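PDB 1W07: acyl-coa oxidase, which catalyses the FAD-dependent desaturation of long- and medium-chain acyl-CoAs to 2-trans-enoyl-CoAs in peroxisomal beta-oxidation, passing the electrons to oxygen to give hydrogen peroxide. Local coordinates for the interface of chains A and B. Coordinates in Å, arbitrary orientation; residue numbers count along the deposited sequence, not the author numbering. Chains: chain A/B, Acyl-coa oxidase.

All three contacts belong to the two-fold interface of the acyl-CoA oxidase homodimer, so each recurs with the chains exchanged. Contacts 2 and 3 are neighbours, the centres of their C-alpha atoms about 8 Å apart, and they share A:Gly401, A:Leu405 and B:Trp175; the 3-10 helix 400-404 of chain A supplies residues to both. The C-alpha centre of contact 1 is about 22 Å from those of contacts 2 and 3, where the C-terminal stretch of chain A reaches loops of chain B as a separate, probably structural hold on the partner. The centre of contact 2 is about 13 Å from the active-site B:Glu424.

Contact 1: the interface of chains A and B. Residues chain A 642-644, 647, 651; chain B 181, 209, 213-214.
A:Tyr647 lays one ring face against CB and the imidazole of B:His214 where the C-terminal stretch of chain A lies on loops of chain B in the homodimer. The methylene CB of B:His214 sits over that face, 3.7 Å from the centroid of the A:Tyr647 ring, in a CH-pi contact shifted toward the rim. The two side chains pass with opposite headings, and A:Tyr647 CD1 in turn lies above one face of the imidazole. On the opposite face of that imidazole B:Arg209 CD stands over the centre, so the histidine is sandwiched between its own chain and the partner.

Apolar packing continues through A:Pro644, whose CG is 3.9 Å from B:Lys181 CB and whose CD meets B:His214 CD2 at a similar distance. A:Val643 CG2, the branch beside its backbone N, makes a van der Waals contact with the backbone carbonyl of B:Asp213, 3.8 Å from B:Asp213 O.

Hydrogen bonding within chain B helps to fix the imidazole's rotation: B:His214 NE2 donates to B:Lys181 O at 2.7 Å, close to the ring plane and in the carbonyl plane. A water-mediated link also crosses the interface. Water 1 lies 2.7 Å from A:Val642 O and is also held by the side-chain amine NZ of B:Lys181. B:Arg209 reaches it with a chain extended from CG to NE, its guanidinium NH2 lying 2.6 Å from the oxygen of water 1, nearly straight at the hydrogen (167°).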
ATOM      1  N   VAL A 642     -32.965 -10.959   0.157  1.00 29.69           N
ATOM      2  CA  VAL A 642     -33.268  -9.884  -0.780  1.00 31.37           C
ATOM      3  C   VAL A 642     -33.410  -8.577  -0.009  1.00 29.59           C
ATOM      4  O   VAL A 642     -32.889  -7.539  -0.419  1.00 29.64           O
ATOM      5  CB  VAL A 642     -34.580 -10.164  -1.563  1.00 33.53           C
ATOM      6  CG1 VAL A 642     -34.870  -9.028  -2.534  1.00 32.34           C
ATOM      7  CG2 VAL A 642     -34.455 -11.469  -2.321  1.00 34.90           C
ATOM      8  N   VAL A 643     -34.119  -8.634   1.114  1.00 27.30           N
ATOM      9  CA  VAL A 643     -34.319  -7.465   1.963  1.00 25.37           C
ATOM     10  C   VAL A 643     -33.338  -7.579   3.126  1.00 25.15           C
ATOM     11  O   VAL A 643     -33.372  -8.538   3.896  1.00 26.18           O
ATOM     12  CB  VAL A 643     -35.769  -7.390   2.499  1.00 24.98           C
ATOM     13  CG1 VAL A 643     -35.911  -6.229   3.464  1.00 25.51           C
ATOM     14  CG2 VAL A 643     -36.740  -7.211   1.344  1.00 23.60           C
ATOM     15  N   PRO A 644     -32.449  -6.588   3.275  1.00 26.43           N
ATOM     16  CA  PRO A 644     -31.455  -6.599   4.346  1.00 24.01           C
ATOM     17  C   PRO A 644     -32.014  -6.660   5.764  1.00 27.14           C
ATOM     18  O   PRO A 644     -33.078  -6.106   6.061  1.00 23.68           O
ATOM     19  CB  PRO A 644     -30.678  -5.312   4.095  1.00 27.09           C
ATOM     20  CG  PRO A 644     -31.744  -4.400   3.558  1.00 25.48           C
ATOM     21  CD  PRO A 644     -32.443  -5.298   2.566  1.00 27.29           C
ATOM     22  N   TYR A 647     -33.887  -3.650   7.856  1.00 21.98           N
ATOM     23  CA  TYR A 647     -34.802  -2.835   7.058  1.00 24.48           C
ATOM     24  C   TYR A 647     -35.981  -2.316   7.891  1.00 26.29           C
ATOM     25  O   TYR A 647     -36.239  -1.105   7.971  1.00 25.27           O
ATOM     26  CB  TYR A 647     -35.325  -3.666   5.888  1.00 25.33           C
ATOM     27  CG  TYR A 647     -36.551  -3.092   5.219  1.00 27.65           C
ATOM     28  CD1 TYR A 647     -36.478  -1.914   4.485  1.00 31.53           C
ATOM     29  CD2 TYR A 647     -37.793  -3.709   5.356  1.00 30.87           C
ATOM     30  CE1 TYR A 647     -37.614  -1.350   3.904  1.00 34.27           C
ATOM     31  CE2 TYR A 647     -38.941  -3.161   4.775  1.00 34.60           C
ATOM     32  CZ  TYR A 647     -38.844  -1.979   4.052  1.00 36.37           C
ATOM     33  OH  TYR A 647     -39.968  -1.423   3.485  1.00 37.60           O
ATOM     34  N   LEU A 651     -34.733   1.381   8.135  1.00 23.98           N
ATOM     35  CA  LEU A 651     -34.977   1.938   6.804  1.00 23.70           C
ATOM     36  C   LEU A 651     -36.431   2.347   6.571  1.00 25.68           C
ATOM     37  O   LEU A 651     -36.707   3.496   6.216  1.00 22.25           O
ATOM     38  CB  LEU A 651     -34.554   0.951   5.706  1.00 24.14           C
ATOM     39  CG  LEU A 651     -33.039   0.805   5.477  1.00 22.31           C
ATOM     40  CD1 LEU A 651     -32.785  -0.163   4.323  1.00 22.43           C
ATOM     41  CD2 LEU A 651     -32.429   2.178   5.188  1.00 22.96           C
TER
ATOM     42  N   LYS B 181     -28.438  -2.957  -1.345  1.00 15.37           N
ATOM     43  CA  LYS B 181     -29.589  -3.355  -0.555  1.00 18.88           C
ATOM     44  C   LYS B 181     -30.481  -2.214  -0.087  1.00 21.87           C
ATOM     45  O   LYS B 181     -31.631  -2.447   0.283  1.00 21.81           O
ATOM     46  CB  LYS B 181     -29.116  -4.138   0.679  1.00 23.00           C
ATOM     47  CG  LYS B 181     -28.351  -5.432   0.363  1.00 24.75           C
ATOM     48  CD  LYS B 181     -29.222  -6.472  -0.344  1.00 26.03           C
ATOM     49  CE  LYS B 181     -28.374  -7.604  -0.921  1.00 30.62           C
ATOM     50  NZ  LYS B 181     -29.196  -8.571  -1.704  1.00 25.91           N
ATOM     51  N   ARG B 209     -36.834  -0.469  -5.945  1.00 22.45           N
ATOM     52  CA  ARG B 209     -37.573  -1.229  -4.954  1.00 23.74           C
ATOM     53  C   ARG B 209     -38.867  -0.557  -4.526  1.00 24.22           C
ATOM     54  O   ARG B 209     -38.992   0.669  -4.527  1.00 21.21           O
ATOM     55  CB  ARG B 209     -36.720  -1.449  -3.703  1.00 22.84           C
ATOM     56  CG  ARG B 209     -35.435  -2.237  -3.920  1.00 22.80           C
ATOM     57  CD  ARG B 209     -34.607  -2.258  -2.634  1.00 23.61           C
ATOM     58  NE  ARG B 209     -33.289  -2.856  -2.831  1.00 25.59           N
ATOM     59  CZ  ARG B 209     -33.039  -4.159  -2.826  1.00 30.23           C
ATOM     60  NH1 ARG B 209     -34.020  -5.034  -2.625  1.00 32.17           N
ATOM     61  NH2 ARG B 209     -31.798  -4.588  -3.027  1.00 31.52           N
ATOM     62  N   ASP B 213     -42.613  -2.626   0.821  1.00 32.71           N
ATOM     63  CA  ASP B 213     -41.952  -3.785   1.404  1.00 31.53           C
ATOM     64  C   ASP B 213     -40.501  -3.977   0.922  1.00 30.29           C
ATOM     65  O   ASP B 213     -39.904  -5.026   1.154  1.00 31.53           O
ATOM     66  CB  ASP B 213     -42.778  -5.051   1.139  1.00 29.60           C
ATOM     67  CG  ASP B 213     -42.940  -5.340  -0.331  1.00 33.56           C
ATOM     68  OD1 ASP B 213     -42.292  -4.648  -1.152  1.00 32.94           O
ATOM     69  OD2 ASP B 213     -43.710  -6.261  -0.675  1.00 33.09           O
ATOM     70  N   HIS B 214     -39.948  -2.967   0.250  1.00 29.03           N
ATOM     71  CA  HIS B 214     -38.571  -3.001  -0.233  1.00 25.51           C
ATOM     72  C   HIS B 214     -38.276  -4.083  -1.283  1.00 29.72           C
ATOM     73  O   HIS B 214     -37.120  -4.294  -1.664  1.00 23.95           O
ATOM     74  CB  HIS B 214     -37.615  -3.186   0.949  1.00 25.23           C
ATOM     75  CG  HIS B 214     -36.304  -2.473   0.790  1.00 26.44           C
ATOM     76  ND1 HIS B 214     -36.215  -1.116   0.564  1.00 20.29           N
ATOM     77  CD2 HIS B 214     -35.029  -2.920   0.879  1.00 22.24           C
ATOM     78  CE1 HIS B 214     -34.943  -0.758   0.519  1.00 22.37           C
ATOM     79  NE2 HIS B 214     -34.202  -1.835   0.712  1.00 23.12           N
TER
HETATM   80  O   HOH W   1     -31.508  -7.148  -2.749  1.00 36.60           O

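Contact 2: the interface of chains A and B. Residues chain A 401, 404-405; chain B 175, 227-229, 419.
The backbones of A:Tyr404 and B:Met229 are joined across the dimer by a hydrogen bond, B:Met229 N donating to A:Tyr404 O at 3.0 Å. Next to it, A:Leu405 and B:Lys228 pair as an antiparallel beta bridge. A second polar link runs through water 2, which lies 3.1 Å from the phenol OH of A:Tyr404 and also contacts B:Met229 O.

Ring packing centres on the same tyrosine. B:Pro419 CG lies over one face, 3.7 Å from the A:Tyr404 ring centroid, in a CH-pi contact displaced toward CZ and the hydroxyl. With CG anti to the backbone N (chi1 -169°), the phenol extends between this proline and residues 228-229 of chain B. At its rim, B:Trp175 CH2 approaches in the ring plane, 3.8 Å from A:Tyr404 CD2.

Aliphatic groups meet the phenol on the face opposite the proline, near the rim, and so clamp it: B:Met229 CB is 3.7 Å from A:Tyr404 CE1, while B:Lys228 CB comes equally near to A:Tyr404 CE2. A:Leu405 places CG 3.7 Å from B:Trp175 CZ2, the two side chains heading opposite ways.

A:Gly401, itself an FAD-binding residue, lies next to the same indole. This part of the homodimer interface thus joins the subunits beside a cofactor site and probably helps to hold the FAD-binding segment of chain A in place.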
ATOM      1  N   GLY A 401     -11.019  -0.480 -10.668  1.00 13.38           N
ATOM      2  CA  GLY A 401     -11.987  -0.729  -9.615  1.00 15.89           C
ATOM      3  C   GLY A 401     -12.182  -2.164  -9.170  1.00 14.52           C
ATOM      4  O   GLY A 401     -12.283  -2.430  -7.972  1.00 14.66           O
ATOM      5  N   TYR A 404     -10.361  -3.835  -6.279  1.00 12.08           N
ATOM      6  CA  TYR A 404     -10.700  -3.525  -4.893  1.00 12.01           C
ATOM      7  C   TYR A 404     -11.517  -4.640  -4.228  1.00 13.15           C
ATOM      8  O   TYR A 404     -11.673  -4.671  -2.998  1.00 11.68           O
ATOM      9  CB  TYR A 404     -11.460  -2.200  -4.836  1.00 13.54           C
ATOM     10  CG  TYR A 404     -11.638  -1.639  -3.447  1.00 14.71           C
ATOM     11  CD1 TYR A 404     -10.537  -1.329  -2.639  1.00 13.79           C
ATOM     12  CD2 TYR A 404     -12.910  -1.377  -2.952  1.00 10.81           C
ATOM     13  CE1 TYR A 404     -10.716  -0.759  -1.358  1.00 11.72           C
ATOM     14  CE2 TYR A 404     -13.097  -0.817  -1.697  1.00 10.09           C
ATOM     15  CZ  TYR A 404     -12.019  -0.508  -0.906  1.00  9.60           C
ATOM     16  OH  TYR A 404     -12.270   0.079   0.314  1.00 10.59           O
ATOM     17  N   LEU A 405     -12.039  -5.552  -5.044  1.00 13.55           N
ATOM     18  CA  LEU A 405     -12.812  -6.688  -4.543  1.00 12.89           C
ATOM     19  C   LEU A 405     -11.859  -7.753  -3.997  1.00 14.87           C
ATOM     20  O   LEU A 405     -10.834  -8.069  -4.605  1.00 13.58           O
ATOM     21  CB  LEU A 405     -13.671  -7.299  -5.663  1.00 12.16           C
ATOM     22  CG  LEU A 405     -14.958  -6.529  -6.036  1.00 12.84           C
ATOM     23  CD1 LEU A 405     -15.557  -7.143  -7.286  1.00 11.50           C
ATOM     24  CD2 LEU A 405     -15.986  -6.564  -4.894  1.00 16.44           C
TER
ATOM     25  N   TRP B 175     -20.743  -1.574  -8.874  1.00 13.22           N
ATOM     26  CA  TRP B 175     -20.050  -0.676  -7.932  1.00 15.86           C
ATOM     27  C   TRP B 175     -20.877   0.389  -7.207  1.00 16.87           C
ATOM     28  O   TRP B 175     -20.500   0.820  -6.112  1.00 18.59           O
ATOM     29  CB  TRP B 175     -18.831   0.026  -8.584  1.00 16.00           C
ATOM     30  CG  TRP B 175     -17.596  -0.825  -8.556  1.00 15.95           C
ATOM     31  CD1 TRP B 175     -16.959  -1.388  -9.618  1.00 14.71           C
ATOM     32  CD2 TRP B 175     -16.944  -1.332  -7.380  1.00 15.21           C
ATOM     33  NE1 TRP B 175     -15.953  -2.230  -9.178  1.00 16.12           N
ATOM     34  CE2 TRP B 175     -15.927  -2.216  -7.809  1.00 13.43           C
ATOM     35  CE3 TRP B 175     -17.131  -1.131  -6.006  1.00 14.56           C
ATOM     36  CZ2 TRP B 175     -15.102  -2.900  -6.915  1.00 18.26           C
ATOM     37  CZ3 TRP B 175     -16.307  -1.813  -5.109  1.00 16.05           C
ATOM     38  CH2 TRP B 175     -15.307  -2.688  -5.572  1.00 16.87           C
ATOM     39  N   THR B 227     -17.495  -8.770  -0.832  1.00 17.12           N
ATOM     40  CA  THR B 227     -16.590  -8.222   0.163  1.00 16.05           C
ATOM     41  C   THR B 227     -15.407  -7.514  -0.480  1.00 16.07           C
ATOM     42  O   THR B 227     -14.838  -7.977  -1.470  1.00 14.90           O
ATOM     43  CB  THR B 227     -16.089  -9.333   1.126  1.00 16.95           C
ATOM     44  OG1 THR B 227     -17.214  -9.896   1.801  1.00 25.00           O
ATOM     45  CG2 THR B 227     -15.125  -8.762   2.165  1.00 15.87           C
ATOM     46  N   LYS B 228     -15.032  -6.383   0.100  1.00 15.42           N
ATOM     47  CA  LYS B 228     -13.945  -5.578  -0.424  1.00 14.67           C
ATOM     48  C   LYS B 228     -12.724  -5.565   0.488  1.00 15.46           C
ATOM     49  O   LYS B 228     -12.760  -6.017   1.629  1.00 10.95           O
ATOM     50  CB  LYS B 228     -14.447  -4.145  -0.647  1.00 14.21           C
ATOM     51  CG  LYS B 228     -15.463  -4.035  -1.804  1.00 15.47           C
ATOM     52  CD  LYS B 228     -16.619  -3.074  -1.524  1.00 17.54           C
ATOM     53  CE  LYS B 228     -17.450  -3.533  -0.340  1.00 17.84           C
ATOM     54  NZ  LYS B 228     -18.676  -2.708  -0.200  1.00 15.33           N
ATOM     55  N   MET B 229     -11.637  -5.038  -0.042  1.00 17.21           N
ATOM     56  CA  MET B 229     -10.380  -4.921   0.668  1.00 17.57           C
ATOM     57  C   MET B 229     -10.501  -4.348   2.084  1.00 16.91           C
ATOM     58  O   MET B 229     -11.109  -3.297   2.299  1.00 15.00           O
ATOM     59  CB  MET B 229      -9.456  -4.039  -0.174  1.00 18.86           C
ATOM     60  CG  MET B 229      -8.166  -3.626   0.486  1.00 21.06           C
ATOM     61  SD  MET B 229      -7.138  -2.645  -0.627  1.00 21.19           S
ATOM     62  CE  MET B 229      -5.789  -2.265   0.501  1.00 24.39           C
ATOM     63  N   PRO B 419      -9.933   3.651  -2.607  1.00 16.38           N
ATOM     64  CA  PRO B 419     -10.864   3.789  -3.739  1.00 17.49           C
ATOM     65  C   PRO B 419     -10.748   5.196  -4.358  1.00 16.82           C
ATOM     66  O   PRO B 419     -11.132   5.411  -5.514  1.00 14.92           O
ATOM     67  CB  PRO B 419     -12.217   3.572  -3.089  1.00 16.85           C
ATOM     68  CG  PRO B 419     -11.916   2.605  -2.006  1.00 15.96           C
ATOM     69  CD  PRO B 419     -10.645   3.147  -1.418  1.00 15.79           C
TER
HETATM   70  O   HOH W   2     -13.656  -2.058   2.033  1.00 15.87           O

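Contact 3: the interface of chains A and B. Residues chain A 401-402, 405, 626, 629; chain B 140, 174-175.
The 3-10 helix 400-404 of this acyl-CoA oxidase, which includes the FAD-binding A:Gly401, and helix 626-635 form the chain A side of this homodimer contact; strand 173-174 of chain B with the following B:Trp175, and the loop residue B:Leu140, face them. A:His402 NE2 donates a hydrogen bond of 2.9 Å to B:Leu140 O, 167° at the hydrogen. The carbonyl oxygen lies practically in the imidazole plane and receives the N-H on a lone pair, in the carbonyl plane. A:Tyr626 CE2 borders B:Leu140 O at 3.6 Å.

With CG anti to the carbonyl carbon (chi1 -59°), the imidazole points its CE1 edge at the face of the B:Trp174 five-membered ring, the planes 83° apart. A:His402 CE1 comes 3.5 Å from B:Trp174 CD1. B:Trp175 NE1 lies 3.3 Å from A:His402 ND1. From within chain A, A:Leu629 CD1 packs over the centre of one imidazole face.

A:Leu629 CD1 also reaches B:Leu140 CD2, 3.9 Å away, the two leucines lying alongside one another and pointing opposite ways. B:Leu140 CD2 sits above one face of the B:Trp174 indole, toward its rim. B:Trp174 CH2 is 3.7 Å from A:Leu629 O, while A:Leu405 CD1 meets the indole edge in plane, 3.9 Å from B:Trp174 NE1.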
ATOM      1  N   GLY A 401     -11.019  -0.480 -10.668  1.00 13.38           N
ATOM      2  CA  GLY A 401     -11.987  -0.729  -9.615  1.00 15.89           C
ATOM      3  C   GLY A 401     -12.182  -2.164  -9.170  1.00 14.52           C
ATOM      4  O   GLY A 401     -12.283  -2.430  -7.972  1.00 14.66           O
ATOM      5  N   HIS A 402     -12.237  -3.106 -10.105  1.00 17.46           N
ATOM      6  CA  HIS A 402     -12.457  -4.500  -9.722  1.00 14.46           C
ATOM      7  C   HIS A 402     -11.357  -5.059  -8.833  1.00 15.12           C
ATOM      8  O   HIS A 402     -11.584  -6.019  -8.097  1.00 13.09           O
ATOM      9  CB  HIS A 402     -12.630  -5.393 -10.952  1.00 13.82           C
ATOM     10  CG  HIS A 402     -13.775  -4.999 -11.827  1.00 17.54           C
ATOM     11  ND1 HIS A 402     -14.979  -4.545 -11.330  1.00 16.93           N
ATOM     12  CD2 HIS A 402     -13.896  -4.984 -13.176  1.00 17.56           C
ATOM     13  CE1 HIS A 402     -15.791  -4.267 -12.338  1.00 18.93           C
ATOM     14  NE2 HIS A 402     -15.159  -4.524 -13.469  1.00 19.28           N
ATOM     15  N   LEU A 405     -12.039  -5.552  -5.044  1.00 13.55           N
ATOM     16  CA  LEU A 405     -12.812  -6.688  -4.543  1.00 12.89           C
ATOM     17  C   LEU A 405     -11.859  -7.753  -3.997  1.00 14.87           C
ATOM     18  O   LEU A 405     -10.834  -8.069  -4.605  1.00 13.58           O
ATOM     19  CB  LEU A 405     -13.671  -7.299  -5.663  1.00 12.16           C
ATOM     20  CG  LEU A 405     -14.958  -6.529  -6.036  1.00 12.84           C
ATOM     21  CD1 LEU A 405     -15.557  -7.143  -7.286  1.00 11.50           C
ATOM     22  CD2 LEU A 405     -15.986  -6.564  -4.894  1.00 16.44           C
ATOM     23  N   TYR A 626     -15.389 -11.536 -16.118  1.00 15.41           N
ATOM     24  CA  TYR A 626     -16.685 -10.961 -15.796  1.00 17.77           C
ATOM     25  C   TYR A 626     -17.733 -11.940 -15.295  1.00 16.23           C
ATOM     26  O   TYR A 626     -18.385 -11.687 -14.279  1.00 17.22           O
ATOM     27  CB  TYR A 626     -17.204 -10.161 -16.996  1.00 19.59           C
ATOM     28  CG  TYR A 626     -16.278  -9.016 -17.359  1.00 19.01           C
ATOM     29  CD1 TYR A 626     -15.934  -8.754 -18.686  1.00 17.48           C
ATOM     30  CD2 TYR A 626     -15.724  -8.207 -16.366  1.00 20.28           C
ATOM     31  CE1 TYR A 626     -15.058  -7.707 -19.018  1.00 16.31           C
ATOM     32  CE2 TYR A 626     -14.843  -7.157 -16.685  1.00 18.52           C
ATOM     33  CZ  TYR A 626     -14.518  -6.916 -18.016  1.00 18.42           C
ATOM     34  OH  TYR A 626     -13.677  -5.867 -18.330  1.00 16.89           O
ATOM     35  N   LEU A 629     -16.956 -12.891 -11.789  1.00 14.28           N
ATOM     36  CA  LEU A 629     -17.124 -11.835 -10.791  1.00 16.84           C
ATOM     37  C   LEU A 629     -18.553 -11.885 -10.263  1.00 16.98           C
ATOM     38  O   LEU A 629     -18.789 -11.776  -9.057  1.00 17.08           O
ATOM     39  CB  LEU A 629     -16.869 -10.444 -11.396  1.00 13.99           C
ATOM     40  CG  LEU A 629     -15.404  -9.984 -11.510  1.00 18.47           C
ATOM     41  CD1 LEU A 629     -15.295  -8.718 -12.361  1.00 13.60           C
ATOM     42  CD2 LEU A 629     -14.846  -9.751 -10.112  1.00 13.82           C
TER
ATOM     43  N   LEU B 140     -19.972  -3.398 -15.299  1.00 18.63           N
ATOM     44  CA  LEU B 140     -18.916  -4.398 -15.246  1.00 17.10           C
ATOM     45  C   LEU B 140     -17.835  -4.092 -16.270  1.00 14.96           C
ATOM     46  O   LEU B 140     -16.644  -4.108 -15.962  1.00 15.81           O
ATOM     47  CB  LEU B 140     -19.478  -5.797 -15.520  1.00 16.70           C
ATOM     48  CG  LEU B 140     -19.876  -6.620 -14.291  1.00 21.31           C
ATOM     49  CD1 LEU B 140     -20.648  -7.869 -14.706  1.00 20.73           C
ATOM     50  CD2 LEU B 140     -18.616  -6.994 -13.523  1.00 20.41           C
ATOM     51  N   TRP B 174     -22.381  -1.953 -11.885  1.00 17.58           N
ATOM     52  CA  TRP B 174     -21.498  -2.606 -10.927  1.00 15.19           C
ATOM     53  C   TRP B 174     -20.656  -1.553 -10.205  1.00 14.43           C
ATOM     54  O   TRP B 174     -19.977  -0.758 -10.855  1.00 16.08           O
ATOM     55  CB  TRP B 174     -20.607  -3.584 -11.713  1.00 16.65           C
ATOM     56  CG  TRP B 174     -19.826  -4.573 -10.892  1.00 16.17           C
ATOM     57  CD1 TRP B 174     -18.631  -4.358 -10.258  1.00 17.53           C
ATOM     58  CD2 TRP B 174     -20.214  -5.909 -10.575  1.00 18.50           C
ATOM     59  NE1 TRP B 174     -18.265  -5.478  -9.565  1.00 16.21           N
ATOM     60  CE2 TRP B 174     -19.214  -6.449  -9.744  1.00 15.16           C
ATOM     61  CE3 TRP B 174     -21.322  -6.706 -10.910  1.00 14.26           C
ATOM     62  CZ2 TRP B 174     -19.281  -7.756  -9.239  1.00 19.11           C
ATOM     63  CZ3 TRP B 174     -21.393  -7.998 -10.413  1.00 20.01           C
ATOM     64  CH2 TRP B 174     -20.372  -8.514  -9.579  1.00 18.09           C
ATOM     65  N   TRP B 175     -20.743  -1.574  -8.874  1.00 13.22           N
ATOM     66  CA  TRP B 175     -20.050  -0.676  -7.932  1.00 15.86           C
ATOM     67  C   TRP B 175     -20.877   0.389  -7.207  1.00 16.87           C
ATOM     68  O   TRP B 175     -20.500   0.820  -6.112  1.00 18.59           O
ATOM     69  CB  TRP B 175     -18.831   0.026  -8.584  1.00 16.00           C
ATOM     70  CG  TRP B 175     -17.596  -0.825  -8.556  1.00 15.95           C
ATOM     71  CD1 TRP B 175     -16.959  -1.388  -9.618  1.00 14.71           C
ATOM     72  CD2 TRP B 175     -16.944  -1.332  -7.380  1.00 15.21           C
ATOM     73  NE1 TRP B 175     -15.953  -2.230  -9.178  1.00 16.12           N
ATOM     74  CE2 TRP B 175     -15.927  -2.216  -7.809  1.00 13.43           C
ATOM     75  CE3 TRP B 175     -17.131  -1.131  -6.006  1.00 14.56           C
ATOM     76  CZ2 TRP B 175     -15.102  -2.900  -6.915  1.00 18.26           C
ATOM     77  CZ3 TRP B 175     -16.307  -1.813  -5.109  1.00 16.05           C
ATOM     78  CH2 TRP B 175     -15.307  -2.688  -5.572  1.00 16.87           C
TER